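Linoleate 11-lipoxygenase (Gaeumannomyces graminis, PDB 5FX8) uses a catalytic manganese ion to insert dioxygen into linoleic and alpha-linolenic acids, giving 11S- and 13R-hydroperoxides, the 11S product being transformed into the 13R. Local coordinates at residues P54-R59 with R432-Q437; R306-S309 with V314-V317; Y47-N52 with S418-D423; A64-L69 with L308-P313; F82-E87 with V300-F305. All blocks are in the same frame, centred on the assembly; numbering follows the deposited sequence.

The five contacts gather on one side of the chain, and interactions 1, 3 and 4 join its first ordered residues to the largely helical lipoxygenase body. Interactions 2, 4 and 5 are mostly buried, while 1 and 3 are partly buried. Helix 56-69 is held by both interaction 1 and interaction 4, each through a long basic side chain in a salt bridge. Interactions 2 and 4 share Leu308 and Ser309 in the loop between helices 268-305 and 313-321: the leucine side chain packs inward, whereas its carbonyl oxygen receives Lys66. Interaction 3 is apolar like interaction 2. Interaction 5 instead brings a buried glutamate of helix 268-305 against strand 83-85, nearest the metal site.

Interaction 1 of 5, residues P54-R59 with R432-Q437; sequences PNQGAR and RDYELQ. With NAG (2-acetamido-2-deoxy-beta-D-glucopyranose), chain E.
Arg59 and Glu435 bring the two backbones nearest, with CA atoms still 10.3 Å apart, because two helices of the lipoxygenase fold face each other here through long side chains. Both segments hold the opening turns of their helices, 56-69 and 434-444. The bridge is ionic: Arg59 NE donates to Glu435 OE2 over 2.9 Å, and a weaker, longer bond runs from Arg59 NH2 to Glu435 OE1. OE2 is approached on its syn side, but guanidinium and carboxylate are turned 38° from one another, so this fork is not flat. An extended arginine suits the gap, its CG anti to the backbone N (chi1 -180°), and it serves the preceding loop too: NH2 also bonds to Thr48 O, and NH1 pairs with Asp53. Beside the salt bridge, the Gln56 amide comes to the edge of the Tyr434 ring, NE2 lying 3.8 Å from Tyr434 CE2 and bonding to Pro50 O. The N-acetylglucosamine of the glycan at Asn60 covers one face of that ring, its C5 3.6 Å from Tyr434 CD1, an aromatic platform well suited to a sugar. Asp433 is the N-cap of helix 434-444, its OD1 accepting from Leu436 N at 2.9 Å. While its NE2 serves Pro50, Gln56 OE1 also accepts from N2 of the sugar, at 3.0 Å.

Interaction 2 of 5, residues R306-S309 with V314-V317; sequences RTLS and VMGV
Leu308 and Met315 set the backbone spacing, with CA atoms 6.2 Å apart where the loop after helix 268-305 runs past the first turns of helix 313-321. Leu308 directs its side chain at that helix, and its CB and CD1 both border Met315. CB lies 4.0 Å from Met315 SD, while the CD1 branch reaches over the helix backbone to 3.9 Å from Met315 N and meets Val314 CG1 at 4.2 Å. A branched leucine fits here because one methyl can cover the helix turn while its stem faces the thioether. Met315 starts toward the loop and then bends away: CG is anti to the backbone N (chi1 -169°), and turns at the next two torsions carry the sulfur past Leu308 CB to lie by Phe305, and the terminal methyl by His301, both on helix 268-305. The flexible, unbranched methionine can thus fill the angle between both helices. Ser309 takes part through its main chain, its carbonyl oxygen sitting 3.2 Å from Met315 CB. Its hydroxyl turns back into the loop, where OG accepts from Arg311 N in an ST turn. Val314 also touches Phe415 of helix 396-420. This is a short apolar connection between helices 268-305 and 313-321 in the lipoxygenase fold, formed just after the long helix that carries the manganese ligands His290 and His294.

Interaction 3 of 5, residues Y47-N52 with S418-D423; sequences YTLPNN and STYGAD. Unlike the reference sequence in segment 47-52: Asn52 (reference Lys).
Leu49 packs against Thr419 and Tyr420, fastening the N-terminal loop to the last turn of helix 396-420 in the helical body of the lipoxygenase fold. The closest CA atoms are those of Leu49 and Thr419, 7.6 Å apart. The contact between these segments is chiefly apolar, and both methyls of Leu49 touch both residues. With CG anti to the carbonyl carbon (chi1 -71°), the side chain extends toward the helix end. CD1 comes closest, 3.4 Å from Thr419 O, a methyl facing a carbonyl at the end of the helix. The same methyl sits 3.6 Å from Tyr420 CD1, the leucine and tyrosine side chains crossing at about a right angle; CD2 is nearest Thr419 CG2, at 3.7 Å. Thr419 suits this spot because its two branches part company: the methyl faces Leu49 and also lies over one face of the neighbouring Tyr420 ring, whereas OG1 turns back to Phe415 O within the helix.

The polar contribution comes mainly from the surroundings. Asn51 ND2 bonds to Ala429 O. Tyr420 OH bonds to Asp433 OD2, an oxygen that His312 NE2 also approaches as a hydrogen-bond partner, so the ring beside Leu49 is held at its far end by the loop before helix 434-444. At that same end, Leu49 CD2 rests 3.9 Å from Tyr420 OH.

Interaction 4 of 5, residues A64-L69 with L308-P313; sequences ARKREL and LSDRHP
Lys66 reaches from helix 56-69 to Leu308 and Asp310 in the loop before helix 313-321. From CB the chain sets off toward that loop, CG lying anti to the carbonyl carbon (chi1 -76°). The hydrocarbon part then bends once, at chi3, and runs up to the aspartate head on: CD is 3.8 Å and CE 3.7 Å from Asp310 OD1. At the tip, NZ bonds to Leu308 O at 2.9 Å, coming nearly straight along the carbonyl direction (165°). It also makes a 2.9 Å salt bridge with Asp310 OD1, which it meets from well above the carboxylate plane, 61° out of it. A third acceptor, Phe305 O at the end of helix 268-305, completes the grip, and the ammonium makes a cation-pi contact with the Phe305 ring. A lysine suits this place because a single charged nitrogen can serve several acceptors, and its positive charge probably complements the carbonyl-rich helix end. Asp310 belongs to a type I turn from Ser309 to His312, which presents its carboxylate to the lysine. Helix 56-69 is thereby pinned across the joint between helices 268-305 and 313-321, while Lys66 also touches Leu88 of helix 86-124.

Interaction 5 of 5, residues F82-E87 with V300-F305; sequences FYPTGE and VHEAAF. With NAG (2-acetamido-2-deoxy-beta-D-glucopyranose), chain J.
Glu302 rises from helix 268-305 and crosses Pro84 at about a right angle. Its CG, anti to the carbonyl carbon (chi1 -74°), sends the extended chain toward the strand. Pro84 CD lies over the face of the carboxyl group, 3.5 Å from Glu302 OE2, and the same oxygen stands 2.7 Å from Phe82 O. Two oxygens this close suggest that the acid group probably holds a proton. Phe82 takes part mainly through this carbonyl, which also receives a weak bond from Arg329; its ring leads away, toward Gln448.

Pro84 belongs to strand 83-85, which pairs antiparallel with strand 71-73 in a small two-stranded sheet packed beside the long lipoxygenase helix that bears the manganese ligands His290 and His294. The backbones come nearest at Pro84 and Glu302, CA to CA 7.1 Å. A proline is well placed here, since its CD gives an apolar cover to one face of the carboxyl group. That CD also lies over one face of the ring of Tyr83, whose side chain starts away from the helix; Tyr83 OH bonds to Tyr326 O, and the Tyr83 and His294 side chains are about 9 Å apart. After the strand, Glu87 turns to the sugar, its OE2 accepting from N2 of an N-acetylglucosamine at 3.0 Å.

Interaction 1 of 5, residues P54-R59 with R432-Q437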
# COMPACT_ATOMS: atom_id res chain seq x y z
N PRO A 54 37.53 12.59 -11.98
CA PRO A 54 38.22 13.39 -13.00
C PRO A 54 37.28 14.25 -13.78
O PRO A 54 37.56 15.43 -14.00
CB PRO A 54 38.86 12.33 -13.91
CG PRO A 54 38.82 11.13 -13.18
CD PRO A 54 37.67 11.16 -12.25
N ASN A 55 36.16 13.71 -14.16
CA ASN A 55 35.16 14.43 -14.94
C ASN A 55 34.27 15.31 -14.11
O ASN A 55 33.09 15.48 -14.38
CB ASN A 55 34.36 13.39 -15.72
CG ASN A 55 35.26 12.45 -16.46
OD1 ASN A 55 35.31 11.27 -16.18
ND2 ASN A 55 36.02 13.00 -17.39
N GLN A 56 34.85 15.96 -13.12
CA GLN A 56 34.04 16.75 -12.20
C GLN A 56 33.36 17.93 -12.90
O GLN A 56 32.27 18.33 -12.50
CB GLN A 56 34.93 17.18 -11.05
CG GLN A 56 34.26 17.88 -9.92
CD GLN A 56 35.19 18.16 -8.75
OE1 GLN A 56 35.65 19.28 -8.57
NE2 GLN A 56 35.45 17.15 -7.94
N GLY A 57 33.96 18.49 -13.95
CA GLY A 57 33.36 19.66 -14.54
C GLY A 57 32.14 19.29 -15.36
O GLY A 57 31.15 20.03 -15.41
N ALA A 58 32.20 18.13 -16.00
CA ALA A 58 31.05 17.63 -16.72
C ALA A 58 29.95 17.19 -15.76
O ALA A 58 28.77 17.40 -16.04
CB ALA A 58 31.46 16.46 -17.61
N ARG A 59 30.35 16.56 -14.65
CA ARG A 59 29.41 16.18 -13.60
C ARG A 59 28.66 17.40 -13.09
O ARG A 59 27.43 17.43 -13.01
CB ARG A 59 30.18 15.46 -12.49
CG ARG A 59 29.40 14.97 -11.30
CD ARG A 59 30.26 14.03 -10.46
NE ARG A 59 29.58 13.51 -9.28
CZ ARG A 59 29.80 12.32 -8.77
NH1 ARG A 59 30.68 11.53 -9.32
NH2 ARG A 59 29.13 11.92 -7.71
N ARG A 432 33.82 17.40 2.43
CA ARG A 432 34.32 17.79 1.13
C ARG A 432 33.51 17.24 -0.03
O ARG A 432 33.93 17.39 -1.18
CB ARG A 432 35.77 17.34 0.99
CG ARG A 432 36.67 17.97 1.96
CD ARG A 432 38.09 17.53 1.76
NE ARG A 432 38.62 17.25 3.07
CZ ARG A 432 38.91 16.03 3.47
NH1 ARG A 432 38.76 15.04 2.60
NH2 ARG A 432 39.37 15.80 4.69
N ASP A 433 32.39 16.57 0.25
CA ASP A 433 31.38 16.17 -0.75
C ASP A 433 30.46 17.37 -0.96
O ASP A 433 29.45 17.53 -0.29
CB ASP A 433 30.61 14.94 -0.26
CG ASP A 433 29.56 14.44 -1.24
OD1 ASP A 433 29.18 15.18 -2.15
OD2 ASP A 433 29.06 13.31 -1.08
N TYR A 434 30.83 18.24 -1.90
CA TYR A 434 30.07 19.46 -2.11
C TYR A 434 28.67 19.17 -2.61
O TYR A 434 27.76 19.97 -2.36
CB TYR A 434 30.82 20.41 -3.07
CG TYR A 434 31.13 19.82 -4.41
CD1 TYR A 434 30.21 19.83 -5.42
CD2 TYR A 434 32.36 19.23 -4.66
CE1 TYR A 434 30.49 19.30 -6.62
CE2 TYR A 434 32.64 18.69 -5.84
CZ TYR A 434 31.71 18.73 -6.83
OH TYR A 434 32.03 18.17 -8.03
N GLU A 435 28.45 18.02 -3.25
CA GLU A 435 27.09 17.66 -3.64
C GLU A 435 26.22 17.40 -2.42
O GLU A 435 25.10 17.91 -2.34
CB GLU A 435 27.11 16.46 -4.58
CG GLU A 435 27.72 16.79 -5.93
CD GLU A 435 27.83 15.61 -6.87
OE1 GLU A 435 27.45 14.50 -6.51
OE2 GLU A 435 28.33 15.81 -7.98
N LEU A 436 26.71 16.62 -1.45
CA LEU A 436 25.94 16.39 -0.23
C LEU A 436 25.67 17.69 0.52
O LEU A 436 24.54 17.93 0.97
CB LEU A 436 26.68 15.42 0.69
CG LEU A 436 25.95 15.10 1.98
CD1 LEU A 436 24.84 14.15 1.67
CD2 LEU A 436 26.92 14.46 2.88
N GLN A 437 26.69 18.52 0.66
CA GLN A 437 26.52 19.79 1.35
C GLN A 437 25.57 20.70 0.60
O GLN A 437 24.81 21.46 1.21
CB GLN A 437 27.88 20.47 1.53
CG GLN A 437 28.90 19.71 2.38
CD GLN A 437 28.40 19.16 3.74
OE1 GLN A 437 27.65 19.79 4.48
NE2 GLN A 437 28.88 17.99 4.08
C1 NAG E . 32.06 21.66 -9.20
C2 NAG E . 33.44 22.32 -9.35
C3 NAG E . 34.03 22.66 -7.98
C4 NAG E . 33.03 23.44 -7.14
C5 NAG E . 31.73 22.66 -7.07
C6 NAG E . 30.65 23.36 -6.30
C7 NAG E . 34.84 21.73 -11.29
C8 NAG E . 35.80 20.72 -11.85
N2 NAG E . 34.35 21.46 -10.08
O3 NAG E . 35.25 23.38 -8.13
O4 NAG E . 33.52 23.61 -5.81
O5 NAG E . 31.23 22.46 -8.40
O6 NAG E . 30.33 24.59 -6.93
O7 NAG E . 34.53 22.74 -11.90

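Interaction 2 of 5, residues R306-S309 with V314-V317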
# COMPACT_ATOMS: atom_id res chain seq x y z
N ARG A 306 18.00 17.99 -7.36
CA ARG A 306 18.56 19.25 -7.82
C ARG A 306 20.02 19.50 -7.43
O ARG A 306 20.55 20.54 -7.81
CB ARG A 306 17.70 20.40 -7.28
CG ARG A 306 16.31 20.41 -7.88
CD ARG A 306 15.55 21.59 -7.45
NE ARG A 306 16.38 22.78 -7.48
CZ ARG A 306 16.51 23.58 -8.53
NH1 ARG A 306 15.86 23.33 -9.66
NH2 ARG A 306 17.30 24.63 -8.44
N THR A 307 20.70 18.60 -6.72
CA THR A 307 22.02 18.92 -6.17
C THR A 307 23.02 17.77 -6.25
O THR A 307 24.20 18.00 -6.51
CB THR A 307 21.91 19.35 -4.70
OG1 THR A 307 21.11 18.41 -3.97
CG2 THR A 307 21.38 20.76 -4.54
N LEU A 308 22.57 16.54 -5.98
CA LEU A 308 23.43 15.38 -6.13
C LEU A 308 23.46 14.94 -7.58
O LEU A 308 22.45 15.00 -8.29
CB LEU A 308 22.93 14.21 -5.29
CG LEU A 308 22.56 14.47 -3.85
CD1 LEU A 308 22.03 13.21 -3.25
CD2 LEU A 308 23.78 14.91 -3.15
N SER A 309 24.62 14.48 -8.01
CA SER A 309 24.74 13.94 -9.35
C SER A 309 23.90 12.69 -9.47
O SER A 309 23.67 11.97 -8.50
CB SER A 309 26.21 13.62 -9.65
OG SER A 309 26.38 13.01 -10.91
N VAL A 314 24.31 8.19 -2.99
CA VAL A 314 23.14 8.53 -2.19
C VAL A 314 21.95 8.85 -3.09
O VAL A 314 20.81 8.52 -2.77
CB VAL A 314 23.47 9.69 -1.24
CG1 VAL A 314 22.26 10.09 -0.51
CG2 VAL A 314 24.50 9.25 -0.26
N MET A 315 22.20 9.47 -4.25
CA MET A 315 21.15 9.73 -5.21
C MET A 315 20.51 8.44 -5.67
O MET A 315 19.29 8.38 -5.84
CB MET A 315 21.69 10.49 -6.43
CG MET A 315 20.61 11.03 -7.37
SD MET A 315 19.66 12.33 -6.57
CE MET A 315 18.10 11.56 -6.24
N GLY A 316 21.31 7.40 -5.89
CA GLY A 316 20.77 6.13 -6.32
C GLY A 316 19.92 5.45 -5.27
O GLY A 316 18.87 4.88 -5.58
N VAL A 317 20.34 5.50 -4.00
CA VAL A 317 19.50 4.92 -2.96
C VAL A 317 18.22 5.74 -2.75
O VAL A 317 17.13 5.18 -2.54
CB VAL A 317 20.34 4.75 -1.69
CG1 VAL A 317 19.52 4.39 -0.49
CG2 VAL A 317 21.33 3.67 -1.94

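Interaction 3 of 5, residues Y47-N52 with S418-D423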
# COMPACT_ATOMS: atom_id res chain seq x y z
N TYR A 47 28.67 4.22 -9.49
CA TYR A 47 28.31 5.30 -8.57
C TYR A 47 29.56 5.72 -7.78
O TYR A 47 30.21 4.88 -7.17
CB TYR A 47 27.22 4.87 -7.59
CG TYR A 47 25.87 4.67 -8.19
CD1 TYR A 47 25.00 5.74 -8.35
CD2 TYR A 47 25.44 3.43 -8.58
CE1 TYR A 47 23.76 5.56 -8.89
CE2 TYR A 47 24.22 3.25 -9.12
CZ TYR A 47 23.38 4.32 -9.27
OH TYR A 47 22.13 4.12 -9.81
N THR A 48 29.88 7.01 -7.80
CA THR A 48 31.03 7.49 -7.06
C THR A 48 30.73 8.84 -6.43
O THR A 48 29.80 9.54 -6.81
CB THR A 48 32.27 7.66 -7.95
OG1 THR A 48 31.97 8.60 -8.97
CG2 THR A 48 32.70 6.36 -8.58
N LEU A 49 31.57 9.22 -5.48
CA LEU A 49 31.56 10.55 -4.90
C LEU A 49 32.18 11.55 -5.85
O LEU A 49 32.94 11.18 -6.74
CB LEU A 49 32.31 10.55 -3.58
CG LEU A 49 31.62 9.82 -2.44
CD1 LEU A 49 32.50 9.92 -1.20
CD2 LEU A 49 30.26 10.42 -2.19
N PRO A 50 31.86 12.84 -5.72
CA PRO A 50 32.49 13.85 -6.58
C PRO A 50 33.90 14.20 -6.15
O PRO A 50 34.64 14.75 -6.97
CB PRO A 50 31.57 15.05 -6.43
CG PRO A 50 30.98 14.89 -5.09
CD PRO A 50 30.76 13.43 -4.92
N ASN A 51 34.27 13.87 -4.92
CA ASN A 51 35.56 14.29 -4.35
C ASN A 51 36.72 14.01 -5.30
O ASN A 51 37.49 14.91 -5.64
CB ASN A 51 35.76 13.59 -3.01
CG ASN A 51 34.51 13.67 -2.11
OD1 ASN A 51 33.39 13.58 -2.60
ND2 ASN A 51 34.71 13.84 -0.80
N ASN A 52 36.82 12.78 -5.80
CA ASN A 52 37.99 12.47 -6.61
C ASN A 52 37.64 12.01 -8.01
O ASN A 52 38.20 11.04 -8.53
CB ASN A 52 38.83 11.43 -5.91
CG ASN A 52 39.37 11.97 -4.66
OD1 ASN A 52 40.17 12.89 -4.67
ND2 ASN A 52 38.94 11.42 -3.56
N SER A 418 30.75 2.51 3.68
CA SER A 418 31.30 2.02 2.43
C SER A 418 31.55 3.15 1.44
O SER A 418 32.53 3.13 0.68
CB SER A 418 30.37 0.96 1.84
OG SER A 418 30.59 0.78 0.45
N THR A 419 30.69 4.16 1.42
CA THR A 419 30.84 5.24 0.46
C THR A 419 31.95 6.20 0.83
O THR A 419 32.66 6.70 -0.04
CB THR A 419 29.51 5.97 0.34
OG1 THR A 419 28.55 5.06 -0.16
CG2 THR A 419 29.61 7.17 -0.55
N TYR A 420 32.10 6.50 2.11
CA TYR A 420 33.01 7.52 2.58
C TYR A 420 34.25 6.97 3.26
O TYR A 420 35.16 7.74 3.55
CB TYR A 420 32.28 8.44 3.55
CG TYR A 420 31.21 9.24 2.87
CD1 TYR A 420 31.53 10.41 2.22
CD2 TYR A 420 29.88 8.84 2.90
CE1 TYR A 420 30.58 11.15 1.61
CE2 TYR A 420 28.91 9.57 2.28
CZ TYR A 420 29.27 10.74 1.64
OH TYR A 420 28.34 11.51 1.00
N GLY A 421 34.27 5.68 3.59
CA GLY A 421 35.45 4.95 3.99
C GLY A 421 36.12 5.29 5.30
O GLY A 421 37.31 5.64 5.28
N ALA A 422 35.44 5.18 6.43
CA ALA A 422 36.15 5.29 7.71
C ALA A 422 35.29 4.79 8.86
O ALA A 422 34.64 3.76 8.74
CB ALA A 422 36.61 6.73 8.00
N ASP A 423 35.28 5.51 9.98
CA ASP A 423 34.68 5.02 11.22
C ASP A 423 33.89 6.13 11.89
O ASP A 423 34.48 7.03 12.50
CB ASP A 423 35.76 4.48 12.16
CG ASP A 423 36.82 5.53 12.49
OD1 ASP A 423 36.47 6.59 13.05
OD2 ASP A 423 38.00 5.30 12.17

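Interaction 4 of 5, residues A64-L69 with L308-P313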
# COMPACT_ATOMS: atom_id res chain seq x y z
N ALA A 64 23.89 21.16 -13.35
CA ALA A 64 23.37 22.49 -13.63
C ALA A 64 22.21 22.41 -14.62
O ALA A 64 21.29 23.22 -14.55
CB ALA A 64 24.46 23.40 -14.15
N ARG A 65 22.23 21.42 -15.50
CA ARG A 65 21.14 21.27 -16.45
C ARG A 65 19.90 20.62 -15.82
O ARG A 65 18.78 21.00 -16.15
CB ARG A 65 21.62 20.50 -17.67
CG ARG A 65 20.58 20.40 -18.74
CD ARG A 65 20.91 21.19 -20.01
NE ARG A 65 19.87 20.99 -21.03
CZ ARG A 65 19.83 19.96 -21.87
NH1 ARG A 65 20.77 19.01 -21.82
NH2 ARG A 65 18.85 19.86 -22.75
N LYS A 66 20.08 19.68 -14.89
CA LYS A 66 18.95 19.26 -14.07
C LYS A 66 18.31 20.45 -13.35
O LYS A 66 17.09 20.51 -13.21
CB LYS A 66 19.39 18.22 -13.04
CG LYS A 66 19.60 16.84 -13.62
CD LYS A 66 19.48 15.76 -12.56
CE LYS A 66 20.56 15.90 -11.53
NZ LYS A 66 20.53 14.86 -10.48
N ARG A 67 19.12 21.39 -12.86
CA ARG A 67 18.53 22.52 -12.14
C ARG A 67 17.78 23.48 -13.06
O ARG A 67 17.01 24.32 -12.55
CB ARG A 67 19.59 23.29 -11.36
CG ARG A 67 20.15 22.49 -10.22
CD ARG A 67 21.40 23.12 -9.58
NE ARG A 67 21.06 24.34 -8.90
CZ ARG A 67 20.65 24.42 -7.65
NH1 ARG A 67 20.54 23.34 -6.91
NH2 ARG A 67 20.36 25.60 -7.14
N GLU A 68 17.96 23.40 -14.36
CA GLU A 68 17.15 24.24 -15.22
C GLU A 68 15.83 23.61 -15.59
O GLU A 68 14.91 24.32 -16.00
CB GLU A 68 17.91 24.60 -16.50
CG GLU A 68 18.95 25.68 -16.33
CD GLU A 68 19.76 25.95 -17.60
OE1 GLU A 68 20.32 25.00 -18.20
OE2 GLU A 68 19.83 27.14 -17.98
N LEU A 69 15.69 22.31 -15.47
CA LEU A 69 14.54 21.62 -16.00
C LEU A 69 13.70 20.94 -14.94
O LEU A 69 12.57 20.55 -15.24
CB LEU A 69 14.98 20.58 -17.04
CG LEU A 69 15.94 21.06 -18.12
CD1 LEU A 69 16.39 19.93 -19.01
CD2 LEU A 69 15.24 22.05 -18.93
N LEU A 308 22.57 16.54 -5.98
CA LEU A 308 23.43 15.38 -6.13
C LEU A 308 23.46 14.94 -7.58
O LEU A 308 22.45 15.00 -8.29
CB LEU A 308 22.93 14.21 -5.29
CG LEU A 308 22.56 14.47 -3.85
CD1 LEU A 308 22.03 13.21 -3.25
CD2 LEU A 308 23.78 14.91 -3.15
N SER A 309 24.62 14.48 -8.01
CA SER A 309 24.74 13.94 -9.35
C SER A 309 23.90 12.69 -9.47
O SER A 309 23.67 11.97 -8.50
CB SER A 309 26.21 13.62 -9.65
OG SER A 309 26.38 13.01 -10.91
N ASP A 310 23.45 12.40 -10.68
CA ASP A 310 22.84 11.11 -10.88
C ASP A 310 23.80 9.97 -10.55
O ASP A 310 23.35 8.87 -10.20
CB ASP A 310 22.31 11.04 -12.30
CG ASP A 310 21.04 11.88 -12.51
OD1 ASP A 310 20.28 12.20 -11.55
OD2 ASP A 310 20.79 12.20 -13.69
N ARG A 311 25.12 10.18 -10.60
CA ARG A 311 26.08 9.12 -10.29
C ARG A 311 26.49 9.09 -8.83
O ARG A 311 27.28 8.24 -8.46
CB ARG A 311 27.32 9.24 -11.18
CG ARG A 311 26.99 9.20 -12.65
CD ARG A 311 28.22 9.18 -13.54
NE ARG A 311 28.92 10.47 -13.67
CZ ARG A 311 30.17 10.69 -13.26
NH1 ARG A 311 30.86 9.73 -12.66
NH2 ARG A 311 30.72 11.87 -13.43
N HIS A 312 25.95 9.96 -8.02
CA HIS A 312 26.20 9.93 -6.59
C HIS A 312 25.51 8.74 -5.93
O HIS A 312 24.32 8.51 -6.17
CB HIS A 312 25.69 11.21 -5.99
CG HIS A 312 26.25 11.50 -4.65
ND1 HIS A 312 26.04 10.69 -3.56
CD2 HIS A 312 27.02 12.51 -4.21
CE1 HIS A 312 26.65 11.19 -2.51
NE2 HIS A 312 27.25 12.30 -2.88
N PRO A 313 26.21 7.97 -5.09
CA PRO A 313 25.59 6.77 -4.49
C PRO A 313 24.35 7.04 -3.64
O PRO A 313 23.43 6.20 -3.56
CB PRO A 313 26.74 6.19 -3.65
CG PRO A 313 27.96 6.69 -4.33
CD PRO A 313 27.65 8.06 -4.80

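Interaction 5 of 5, residues F82-E87 with V300-F305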
# COMPACT_ATOMS: atom_id res chain seq x y z
N PHE A 82 6.29 21.62 -1.96
CA PHE A 82 6.41 21.83 -3.40
C PHE A 82 6.37 20.49 -4.13
O PHE A 82 6.91 19.50 -3.66
CB PHE A 82 7.73 22.56 -3.71
CG PHE A 82 7.84 23.96 -3.15
CD1 PHE A 82 6.79 24.86 -3.23
CD2 PHE A 82 9.03 24.40 -2.56
CE1 PHE A 82 6.92 26.15 -2.73
CE2 PHE A 82 9.14 25.69 -2.05
CZ PHE A 82 8.10 26.55 -2.14
N TYR A 83 5.73 20.47 -5.27
CA TYR A 83 5.71 19.33 -6.17
C TYR A 83 6.51 19.69 -7.41
O TYR A 83 6.48 20.83 -7.86
CB TYR A 83 4.28 18.96 -6.56
CG TYR A 83 4.17 17.71 -7.39
CD1 TYR A 83 4.12 16.46 -6.80
CD2 TYR A 83 4.13 17.78 -8.76
CE1 TYR A 83 4.03 15.34 -7.55
CE2 TYR A 83 4.04 16.67 -9.51
CZ TYR A 83 3.99 15.46 -8.91
OH TYR A 83 3.89 14.34 -9.69
N PRO A 84 7.28 18.75 -7.96
CA PRO A 84 8.19 19.11 -9.05
C PRO A 84 7.46 19.48 -10.31
O PRO A 84 6.52 18.82 -10.73
CB PRO A 84 9.01 17.83 -9.27
CG PRO A 84 8.27 16.80 -8.68
CD PRO A 84 7.54 17.39 -7.51
N THR A 85 7.95 20.53 -10.94
CA THR A 85 7.44 20.92 -12.24
C THR A 85 8.62 21.15 -13.16
O THR A 85 9.72 20.70 -12.84
CB THR A 85 6.53 22.15 -12.12
OG1 THR A 85 5.88 22.37 -13.36
CG2 THR A 85 7.34 23.37 -11.72
N GLY A 86 8.43 21.82 -14.30
CA GLY A 86 9.47 21.92 -15.31
C GLY A 86 9.44 20.75 -16.27
O GLY A 86 8.76 19.75 -16.07
N GLU A 87 10.20 20.86 -17.35
CA GLU A 87 10.20 19.77 -18.33
C GLU A 87 10.66 18.46 -17.72
O GLU A 87 10.07 17.40 -17.97
CB GLU A 87 11.09 20.13 -19.51
CG GLU A 87 11.07 19.12 -20.61
CD GLU A 87 12.06 19.45 -21.68
OE1 GLU A 87 12.58 20.59 -21.66
OE2 GLU A 87 12.33 18.59 -22.53
N VAL A 300 12.30 16.18 0.15
CA VAL A 300 13.70 15.83 0.41
C VAL A 300 14.35 15.25 -0.84
O VAL A 300 15.49 15.57 -1.17
CB VAL A 300 13.81 14.86 1.60
CG1 VAL A 300 15.26 14.35 1.75
CG2 VAL A 300 13.31 15.52 2.87
N HIS A 301 13.63 14.39 -1.54
CA HIS A 301 14.16 13.88 -2.79
C HIS A 301 14.24 14.97 -3.86
O HIS A 301 15.11 14.89 -4.72
CB HIS A 301 13.30 12.72 -3.24
CG HIS A 301 13.69 12.18 -4.57
ND1 HIS A 301 13.30 12.76 -5.76
CD2 HIS A 301 14.42 11.09 -4.91
CE1 HIS A 301 13.78 12.07 -6.77
NE2 HIS A 301 14.47 11.05 -6.28
N GLU A 302 13.36 15.97 -3.86
CA GLU A 302 13.47 17.03 -4.85
C GLU A 302 14.76 17.81 -4.66
O GLU A 302 15.52 18.08 -5.61
CB GLU A 302 12.29 17.99 -4.74
CG GLU A 302 11.02 17.46 -5.27
CD GLU A 302 9.83 18.35 -5.03
OE1 GLU A 302 9.79 19.51 -5.48
OE2 GLU A 302 8.91 17.87 -4.37
N ALA A 303 14.99 18.22 -3.41
CA ALA A 303 16.19 18.96 -3.10
C ALA A 303 17.42 18.14 -3.46
O ALA A 303 18.37 18.68 -4.05
CB ALA A 303 16.14 19.36 -1.62
N ALA A 304 17.40 16.82 -3.21
CA ALA A 304 18.54 15.98 -3.59
C ALA A 304 18.71 15.91 -5.10
O ALA A 304 19.84 16.02 -5.60
CB ALA A 304 18.40 14.57 -3.01
N PHE A 305 17.63 15.70 -5.84
CA PHE A 305 17.76 15.57 -7.29
C PHE A 305 18.32 16.84 -7.92
O PHE A 305 19.07 16.77 -8.89
CB PHE A 305 16.40 15.22 -7.89
CG PHE A 305 16.45 14.74 -9.30
CD1 PHE A 305 16.88 13.47 -9.60
CD2 PHE A 305 16.00 15.55 -10.33
CE1 PHE A 305 16.89 13.04 -10.90
CE2 PHE A 305 16.00 15.12 -11.63
CZ PHE A 305 16.44 13.87 -11.92
C1 NAG J . 10.87 14.36 -21.78
C2 NAG J . 12.30 14.67 -22.22
C3 NAG J . 12.35 14.94 -23.73
C4 NAG J . 11.69 13.79 -24.50
C5 NAG J . 10.31 13.48 -23.93
C6 NAG J . 9.69 12.23 -24.53
C7 NAG J . 13.75 15.64 -20.47
C8 NAG J . 14.12 14.24 -20.11
N2 NAG J . 12.87 15.79 -21.47
O3 NAG J . 13.71 15.07 -24.12
O4 NAG J . 11.57 14.10 -25.88
O5 NAG J . 10.38 13.26 -22.52
O6 NAG J . 10.26 11.04 -24.00
O7 NAG J . 14.22 16.61 -19.87